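Local coordinates for CrtC domain-containing protein (Fusarium vanettenii 77-13-4, PDB 7A0T) that is of unknown function but combines two lipocalin-like domains of the CrtC type and may bind a hydrophobic small molecule, at residues G46-Q51 and S129-S134; N123-E128 and L136-N141; N144-I149 and S186-G191. All coordinates share one frame; numbering follows the deposited sequence.

Interaction 1. Residues G46-Q51 and S129-S134; sequences GLSESQ and SEDNLS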
loop_
_atom_site.group_PDB
_atom_site.type_symbol
_atom_site.label_atom_id
_atom_site.label_comp_id
_atom_site.label_asym_id
_atom_site.label_seq_id
_atom_site.Cartn_x
_atom_site.Cartn_y
_atom_site.Cartn_z
ATOM N N GLY A 46 -6.657 19.140 2.110
ATOM C CA GLY A 46 -6.243 19.161 0.707
ATOM C C GLY A 46 -5.113 18.163 0.489
ATOM O O GLY A 46 -4.180 18.075 1.294
ATOM N N LEU A 47 -5.219 17.389 -0.601
ATOM C CA LEU A 47 -4.201 16.383 -0.900
ATOM C C LEU A 47 -2.818 17.008 -1.102
ATOM O O LEU A 47 -1.834 16.541 -0.527
ATOM C CB LEU A 47 -4.611 15.553 -2.117
ATOM C CG LEU A 47 -5.406 14.272 -1.775
ATOM C CD1 LEU A 47 -6.704 14.561 -1.057
ATOM C CD2 LEU A 47 -5.679 13.432 -3.008
ATOM N N SER A 48 -2.720 18.062 -1.919
ATOM C CA SER A 48 -1.415 18.686 -2.179
ATOM C C SER A 48 -0.743 19.152 -0.894
ATOM O O SER A 48 0.434 18.867 -0.655
ATOM C CB SER A 48 -1.573 19.864 -3.138
ATOM O OG SER A 48 -1.979 19.378 -4.402
ATOM N N GLU A 49 -1.481 19.879 -0.056
ATOM C CA GLU A 49 -0.955 20.406 1.196
ATOM C C GLU A 49 -0.517 19.306 2.152
ATOM O O GLU A 49 0.201 19.592 3.114
ATOM C CB GLU A 49 -2.022 21.269 1.899
ATOM C CG GLU A 49 -2.538 22.484 1.094
ATOM C CD GLU A 49 -3.434 22.123 -0.102
ATOM O OE1 GLU A 49 -3.815 20.939 -0.259
ATOM O OE2 GLU A 49 -3.744 23.033 -0.907
ATOM N N SER A 50 -0.969 18.066 1.943
ATOM C CA SER A 50 -0.662 16.978 2.869
ATOM C C SER A 50 0.565 16.177 2.451
ATOM O O SER A 50 1.019 15.318 3.213
ATOM C CB SER A 50 -1.873 16.033 2.989
ATOM O OG SER A 50 -3.034 16.750 3.372
ATOM N N GLN A 51 1.096 16.425 1.247
ATOM C CA GLN A 51 2.204 15.679 0.658
ATOM C C GLN A 51 3.596 15.998 1.232
ATOM O O GLN A 51 4.415 15.079 1.339
ATOM C CB GLN A 51 2.216 15.906 -0.866
ATOM C CG GLN A 51 1.132 15.115 -1.620
ATOM C CD GLN A 51 1.478 13.645 -1.746
ATOM O OE1 GLN A 51 1.326 12.870 -0.790
ATOM N NE2 GLN A 51 1.971 13.248 -2.920
ATOM N N SER A 129 6.016 17.639 -9.605
ATOM C CA SER A 129 5.043 18.622 -10.057
ATOM C C SER A 129 4.861 19.658 -8.956
ATOM O O SER A 129 5.108 19.383 -7.781
ATOM C CB SER A 129 3.696 17.964 -10.427
ATOM O OG SER A 129 3.155 17.211 -9.340
ATOM N N GLU A 130 4.423 20.858 -9.351
ATOM C CA GLU A 130 4.346 21.969 -8.401
ATOM C C GLU A 130 3.343 21.697 -7.281
ATOM O O GLU A 130 3.551 22.115 -6.135
ATOM C CB GLU A 130 3.987 23.262 -9.136
ATOM C CG GLU A 130 4.092 24.512 -8.264
ATOM C CD GLU A 130 4.170 25.791 -9.089
ATOM O OE1 GLU A 130 3.757 25.770 -10.273
ATOM O OE2 GLU A 130 4.656 26.814 -8.555
ATOM N N ASP A 131 2.250 21.011 -7.592
ATOM C CA ASP A 131 1.237 20.716 -6.593
ATOM C C ASP A 131 1.619 19.544 -5.694
ATOM O O ASP A 131 0.776 19.084 -4.910
ATOM C CB ASP A 131 -0.112 20.452 -7.276
ATOM C CG ASP A 131 -0.096 19.223 -8.181
ATOM O OD1 ASP A 131 0.865 18.427 -8.135
ATOM O OD2 ASP A 131 -1.066 19.058 -8.954
ATOM N N ASN A 132 2.850 19.037 -5.821
ATOM C CA ASN A 132 3.395 17.996 -4.953
ATOM C C ASN A 132 2.637 16.681 -5.071
ATOM O O ASN A 132 2.768 15.809 -4.202
ATOM C CB ASN A 132 3.419 18.456 -3.492
ATOM C CG ASN A 132 4.392 19.595 -3.270
ATOM O OD1 ASN A 132 5.496 19.588 -3.818
ATOM N ND2 ASN A 132 3.997 20.575 -2.476
ATOM N N LEU A 133 1.861 16.507 -6.145
ATOM C CA LEU A 133 0.882 15.429 -6.173
ATOM C C LEU A 133 0.646 14.832 -7.559
ATOM O O LEU A 133 0.537 13.610 -7.692
ATOM C CB LEU A 133 -0.460 15.941 -5.624
ATOM C CG LEU A 133 -1.664 15.008 -5.787
ATOM C CD1 LEU A 133 -1.687 13.986 -4.640
ATOM C CD2 LEU A 133 -2.961 15.800 -5.855
ATOM N N SER A 134 0.549 15.671 -8.592
ATOM C CA SER A 134 0.117 15.197 -9.913
ATOM C C SER A 134 1.131 14.273 -10.581
ATOM O O SER A 134 0.741 13.427 -11.395
ATOM C CB SER A 134 -0.167 16.386 -10.828
ATOM O OG SER A 134 -1.208 17.192 -10.303
#
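S48 and Q51 reach from the short helix 47-50 and the residue after it into the loop 129-134, and each takes hold of a backbone carbonyl. S48 OG donates to D131 O at 2.8 Å, lying in the carbonyl plane on a lone pair. On the next residue of the loop, N132 O takes a bond from Q51 NE2 at 3.0 Å; the glutamine chain bends at chi2 (-76°), which brings CG and NE2 up to that oxygen, NE2 in the carbonyl plane. Y205 bonds to the other end of the same amide and so helps fix its rotation. The tightly packed side is built on L133, whose CD2 lies 4.1 Å from L47 CB; L178 of strand 171-189 touches both leucines. Toward solvent the contact loosens: D131 offers S48 little but its CB, at 3.6 Å from S48 OG, because the carboxylate folds back into its own loop. There D131 OD1 accepts from S129 OG and from two backbone N-H groups: that of L133 makes an Asx turn, that of S134 an Asx motif. N132 likewise sends its amide away, to T115. Since both bonds across the contact end on main-chain oxygens, the polar part of the docking probably depends on the shape of the loop, which the bonds to D131 OD1 would hold, while L133 supplies the apolar part.

Interaction 2. Residues N123-E128 and L136-N141; sequences NGIKSE and LRSYSN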
loop_
_atom_site.group_PDB
_atom_site.type_symbol
_atom_site.label_atom_id
_atom_site.label_comp_id
_atom_site.label_asym_id
_atom_site.label_seq_id
_atom_site.Cartn_x
_atom_site.Cartn_y
_atom_site.Cartn_z
ATOM N N ASN A 123 17.881 6.513 -2.786
ATOM C CA ASN A 123 16.618 5.780 -2.846
ATOM C C ASN A 123 15.565 6.636 -2.152
ATOM O O ASN A 123 15.850 7.184 -1.084
ATOM C CB ASN A 123 16.732 4.405 -2.145
ATOM C CG ASN A 123 18.106 3.737 -2.346
ATOM O OD1 ASN A 123 18.346 3.071 -3.355
ATOM N ND2 ASN A 123 19.011 3.928 -1.384
ATOM N N GLY A 124 14.370 6.775 -2.733
ATOM C CA GLY A 124 13.317 7.496 -2.027
ATOM C C GLY A 124 12.072 7.747 -2.873
ATOM O O GLY A 124 11.794 7.032 -3.835
ATOM N N ILE A 125 11.299 8.741 -2.450
ATOM C CA ILE A 125 10.046 9.111 -3.099
ATOM C C ILE A 125 10.006 10.630 -3.212
ATOM O O ILE A 125 10.312 11.331 -2.245
ATOM C CB ILE A 125 8.816 8.587 -2.321
ATOM C CG1 ILE A 125 8.771 7.053 -2.349
ATOM C CG2 ILE A 125 7.507 9.165 -2.903
ATOM C CD1 ILE A 125 7.746 6.434 -1.384
ATOM N N LYS A 126 9.625 11.145 -4.379
ATOM C CA LYS A 126 9.590 12.593 -4.532
ATOM C C LYS A 126 8.478 12.985 -5.491
ATOM O O LYS A 126 8.044 12.192 -6.322
ATOM C CB LYS A 126 10.940 13.136 -5.037
ATOM C CG LYS A 126 11.314 12.625 -6.427
ATOM C CD LYS A 126 12.709 13.084 -6.843
ATOM C CE LYS A 126 12.802 14.608 -6.941
ATOM N NZ LYS A 126 14.139 14.995 -7.451
ATOM N N SER A 127 8.009 14.226 -5.358
ATOM C CA SER A 127 7.092 14.788 -6.334
ATOM C C SER A 127 7.873 15.466 -7.456
ATOM O O SER A 127 8.958 16.001 -7.237
ATOM C CB SER A 127 6.147 15.798 -5.692
ATOM O OG SER A 127 6.860 16.706 -4.876
ATOM N N GLU A 128 7.301 15.441 -8.665
ATOM C CA GLU A 128 7.899 16.098 -9.822
ATOM C C GLU A 128 6.985 17.174 -10.388
ATOM O O GLU A 128 7.144 17.562 -11.546
ATOM C CB GLU A 128 8.238 15.085 -10.927
ATOM C CG GLU A 128 9.142 13.926 -10.547
ATOM C CD GLU A 128 10.598 14.320 -10.398
ATOM O OE1 GLU A 128 10.894 15.537 -10.415
ATOM O OE2 GLU A 128 11.457 13.414 -10.252
ATOM N N LEU A 136 4.597 11.896 -9.528
ATOM C CA LEU A 136 5.378 11.380 -8.413
ATOM C C LEU A 136 6.369 10.333 -8.912
ATOM O O LEU A 136 6.267 9.826 -10.032
ATOM C CB LEU A 136 4.454 10.789 -7.334
ATOM C CG LEU A 136 3.360 11.712 -6.787
ATOM C CD1 LEU A 136 2.286 10.895 -6.015
ATOM C CD2 LEU A 136 3.931 12.780 -5.869
ATOM N N ARG A 137 7.343 10.002 -8.068
ATOM C CA ARG A 137 8.416 9.095 -8.466
ATOM C C ARG A 137 8.840 8.245 -7.272
ATOM O O ARG A 137 9.080 8.785 -6.190
ATOM C CB ARG A 137 9.615 9.894 -9.004
ATOM C CG ARG A 137 10.727 9.045 -9.602
ATOM C CD ARG A 137 11.997 9.859 -9.839
ATOM N NE ARG A 137 11.796 10.859 -10.881
ATOM C CZ ARG A 137 11.913 10.624 -12.180
ATOM N NH1 ARG A 137 12.253 9.423 -12.613
ATOM N NH2 ARG A 137 11.694 11.597 -13.048
ATOM N N SER A 138 8.911 6.929 -7.460
ATOM C CA SER A 138 9.551 6.024 -6.508
ATOM C C SER A 138 10.779 5.443 -7.193
ATOM O O SER A 138 10.683 4.948 -8.323
ATOM C CB SER A 138 8.613 4.903 -6.047
ATOM O OG SER A 138 7.560 5.388 -5.231
ATOM N N TYR A 139 11.931 5.521 -6.526
ATOM C CA TYR A 139 13.181 5.101 -7.143
ATOM C C TYR A 139 14.081 4.445 -6.100
ATOM O O TYR A 139 14.029 4.773 -4.912
ATOM C CB TYR A 139 13.900 6.296 -7.804
ATOM C CG TYR A 139 14.338 7.362 -6.812
ATOM C CD1 TYR A 139 13.455 8.344 -6.369
ATOM C CD2 TYR A 139 15.637 7.382 -6.311
ATOM C CE1 TYR A 139 13.856 9.314 -5.453
ATOM C CE2 TYR A 139 16.047 8.359 -5.403
ATOM C CZ TYR A 139 15.153 9.318 -4.972
ATOM O OH TYR A 139 15.567 10.284 -4.053
ATOM N N SER A 140 14.926 3.527 -6.573
ATOM C CA SER A 140 15.785 2.714 -5.727
ATOM C C SER A 140 17.004 2.302 -6.540
ATOM O O SER A 140 16.896 1.999 -7.730
ATOM C CB SER A 140 15.053 1.470 -5.209
ATOM O OG SER A 140 15.903 0.682 -4.377
ATOM N N ASN A 141 18.160 2.292 -5.897
ATOM C CA ASN A 141 19.402 1.973 -6.590
ATOM C C ASN A 141 20.227 0.956 -5.811
ATOM O O ASN A 141 21.451 0.949 -5.886
ATOM C CB ASN A 141 20.199 3.243 -6.868
ATOM C CG ASN A 141 19.555 4.087 -7.943
ATOM O OD1 ASN A 141 19.555 3.711 -9.123
ATOM N ND2 ASN A 141 18.973 5.218 -7.546
#
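Y139 has its CG set between its own backbone N and carbonyl carbon (chi1 64°), a rotation that swings the ring across to the neighbouring strand and over G124. R137 starts out extended and then turns at chi3 (-67°), which delivers its guanidinium to E128. The tyrosine ring receives G124 N on one face, 3.4 Å above the ring plane and offset toward the rim, while G124 CA makes a CH-pi contact 4.2 Å from the ring centroid. With no side chain on G124, the ring can lie against the main chain. K126 continues this face of the sheet beside R137, the two side chains pointing the same way, and its CD approaches Y139 CE1. The whole contact is a beta hairpin within the N-terminal lipocalin domain, its strands 124-127 and 135-141 antiparallel; G124 with Y139 and K126 with R137 are the hydrogen-bonded pairs, each joined by two backbone bonds. I125 with S138 and S127 with L136, the non-hydrogen-bonded pairs, face the other way, where L136 CD2 packs 3.7 Å from S127 CB and S138 OG goes on to S61. Toward the loop end of the hairpin, R137 NE forms a salt bridge with E128 OE2 at 2.7 Å, nearly in the guanidinium plane and on the anti side of the carboxylate; the two planes stand 87° apart, and a weak bond from R137 NH2 reaches the same oxygen. At the far end N123 OD1 extends the pairing by accepting N141 N at 2.7 Å, almost straight.

Interaction 3. Residues N144-I149 and S186-G191; sequences NVTFDI and SLTVHG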
loop_
_atom_site.group_PDB
_atom_site.type_symbol
_atom_site.label_atom_id
_atom_site.label_comp_id
_atom_site.label_asym_id
_atom_site.label_seq_id
_atom_site.Cartn_x
_atom_site.Cartn_y
_atom_site.Cartn_z
ATOM N N ASN A 144 20.427 -5.217 -5.510
ATOM C CA ASN A 144 19.423 -6.237 -5.785
ATOM C C ASN A 144 18.021 -5.667 -5.996
ATOM O O ASN A 144 17.109 -6.423 -6.349
ATOM C CB ASN A 144 19.407 -7.269 -4.647
ATOM C CG ASN A 144 20.730 -8.028 -4.527
ATOM O OD1 ASN A 144 21.393 -8.299 -5.532
ATOM N ND2 ASN A 144 21.119 -8.365 -3.298
ATOM N N VAL A 145 17.827 -4.361 -5.792
ATOM C CA VAL A 145 16.524 -3.716 -5.928
ATOM C C VAL A 145 16.708 -2.357 -6.590
ATOM O O VAL A 145 16.954 -1.350 -5.914
ATOM C CB VAL A 145 15.821 -3.576 -4.561
ATOM C CG1 VAL A 145 14.466 -2.903 -4.734
ATOM C CG2 VAL A 145 15.644 -4.962 -3.901
ATOM N N THR A 146 16.585 -2.311 -7.913
ATOM C CA THR A 146 16.859 -1.102 -8.680
ATOM C C THR A 146 15.674 -0.796 -9.583
ATOM O O THR A 146 15.270 -1.640 -10.390
ATOM C CB THR A 146 18.142 -1.269 -9.498
ATOM O OG1 THR A 146 19.252 -1.459 -8.605
ATOM C CG2 THR A 146 18.388 -0.058 -10.372
ATOM N N PHE A 147 15.101 0.395 -9.433
ATOM C CA PHE A 147 13.986 0.800 -10.279
ATOM C C PHE A 147 13.856 2.313 -10.244
ATOM O O PHE A 147 14.423 2.998 -9.383
ATOM C CB PHE A 147 12.660 0.132 -9.863
ATOM C CG PHE A 147 12.260 0.375 -8.419
ATOM C CD1 PHE A 147 11.643 1.557 -8.036
ATOM C CD2 PHE A 147 12.490 -0.596 -7.453
ATOM C CE1 PHE A 147 11.272 1.766 -6.710
ATOM C CE2 PHE A 147 12.120 -0.397 -6.126
ATOM C CZ PHE A 147 11.502 0.783 -5.760
ATOM N N ASP A 148 13.088 2.823 -11.205
ATOM C CA ASP A 148 12.832 4.255 -11.313
ATOM C C ASP A 148 11.440 4.405 -11.927
ATOM O O ASP A 148 11.299 4.309 -13.152
ATOM C CB ASP A 148 13.908 4.916 -12.159
ATOM C CG ASP A 148 13.827 6.421 -12.127
ATOM O OD1 ASP A 148 12.889 6.953 -11.494
ATOM O OD2 ASP A 148 14.698 7.073 -12.747
ATOM N N ILE A 149 10.428 4.634 -11.077
ATOM C CA ILE A 149 9.012 4.527 -11.461
ATOM C C ILE A 149 8.315 5.865 -11.234
ATOM O O ILE A 149 8.304 6.385 -10.111
ATOM C CB ILE A 149 8.295 3.423 -10.669
ATOM C CG1 ILE A 149 9.064 2.112 -10.761
ATOM C CG2 ILE A 149 6.847 3.263 -11.164
ATOM C CD1 ILE A 149 8.532 1.013 -9.809
ATOM N N SER A 186 10.966 2.247 -15.395
ATOM C CA SER A 186 11.761 1.060 -15.643
ATOM C C SER A 186 12.057 0.323 -14.345
ATOM O O SER A 186 12.044 0.898 -13.251
ATOM C CB SER A 186 13.079 1.415 -16.338
ATOM O OG SER A 186 14.030 1.904 -15.402
ATOM N N LEU A 187 12.383 -0.956 -14.510
ATOM C CA LEU A 187 12.877 -1.837 -13.464
ATOM C C LEU A 187 14.099 -2.568 -14.011
ATOM O O LEU A 187 14.049 -3.094 -15.126
ATOM C CB LEU A 187 11.785 -2.834 -13.067
ATOM C CG LEU A 187 12.140 -4.006 -12.175
ATOM C CD1 LEU A 187 12.504 -3.480 -10.797
ATOM C CD2 LEU A 187 10.973 -4.976 -12.110
ATOM N N THR A 188 15.191 -2.615 -13.244
ATOM C CA THR A 188 16.418 -3.271 -13.701
ATOM C C THR A 188 16.528 -4.658 -13.072
ATOM O O THR A 188 16.628 -4.788 -11.847
ATOM C CB THR A 188 17.658 -2.433 -13.382
ATOM O OG1 THR A 188 17.512 -1.129 -13.960
ATOM C CG2 THR A 188 18.895 -3.088 -13.987
ATOM N N VAL A 189 16.517 -5.689 -13.915
ATOM C CA VAL A 189 16.501 -7.085 -13.480
ATOM C C VAL A 189 17.744 -7.779 -14.042
ATOM O O VAL A 189 17.857 -7.979 -15.259
ATOM C CB VAL A 189 15.213 -7.791 -13.921
ATOM C CG1 VAL A 189 15.335 -9.292 -13.770
ATOM C CG2 VAL A 189 14.027 -7.263 -13.108
ATOM N N HIS A 190 18.677 -8.140 -13.152
ATOM C CA HIS A 190 19.929 -8.813 -13.520
ATOM C C HIS A 190 20.664 -8.052 -14.622
ATOM O O HIS A 190 21.021 -8.607 -15.664
ATOM C CB HIS A 190 19.677 -10.269 -13.941
ATOM C CG HIS A 190 18.946 -11.077 -12.914
ATOM N ND1 HIS A 190 17.880 -11.893 -13.230
ATOM C CD2 HIS A 190 19.118 -11.183 -11.575
ATOM C CE1 HIS A 190 17.426 -12.469 -12.130
ATOM N NE2 HIS A 190 18.160 -12.053 -11.112
ATOM N N GLY A 191 20.872 -6.756 -14.388
ATOM C CA GLY A 191 21.608 -5.909 -15.302
ATOM C C GLY A 191 20.853 -5.457 -16.532
ATOM O O GLY A 191 21.392 -4.660 -17.309
HETATM O O HOH W 1 15.997 -4.624 -9.394
#
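The phenyl ring of F147 and the methyl CD1 of L187 meet obliquely, and the closer touch is at the CB that carries the ring, where L187 CD1 lies 3.7 Å from F147 CB. With CG set between backbone N and carbonyl carbon (chi1 57°), the ring leans away from strand 186-189 toward V75, A90 and S140. L187 CD1 instead reaches toward strand 146-149, to within 3.3 Å of T146 O. The second flat group, the carboxylate of D148, also leaves the contact: its OD1 forms a salt bridge with R137 on the adjoining strand. These side chains stand on two antiparallel strands of the N-terminal lipocalin domain, 146-152 and 171-189, which are neighbours in the sheet although a further strand, 158-168, intervenes in the sequence. F147 and L187 form a non-hydrogen-bonded pair on the face that packs against strands 72-81 and 86-94. D148 and S186 exchange two backbone bonds: D148 N to S186 O is nearly straight at 3.0 Å, whereas S186 N approaches D148 O from above the carbonyl plane. At the T146 end, T188 N donates to T146 O at 3.0 Å, while T146 N and T188 O, 4.7 Å apart, have a water between them, accepting from T146 N at 2.8 Å and lying unusually close to T188 O. On the face shared with D148 and S186, the threonines run side by side and point the same way, T146 CG2 3.8 Å from T188 OG1.

In the fold
Interactions 2 and 3 and the loop 129-134 lie in the N-terminal lipocalin domain, against which 46-51 packs; the eight-stranded barrel that begins with strand 218-225 is separate. Along the chain, interactions 1 and 2 interlock: 46-51 comes first, and the loop 129-134 lies between the two strands of interaction 2. Interaction 3 opens only afterwards. Their centres follow one another at about 15 Å (1 to 2) and about 13 Å (2 to 3), with about 27 Å between 1 and 3. Q51 packs on L136 where the first two touch; strands 135-141 and 146-152, neighbours in the sheet, connect the second with the third. Helix 47-50 is thus docked on the loop of a hairpin whose pairing continues, strand by strand, to 171-189.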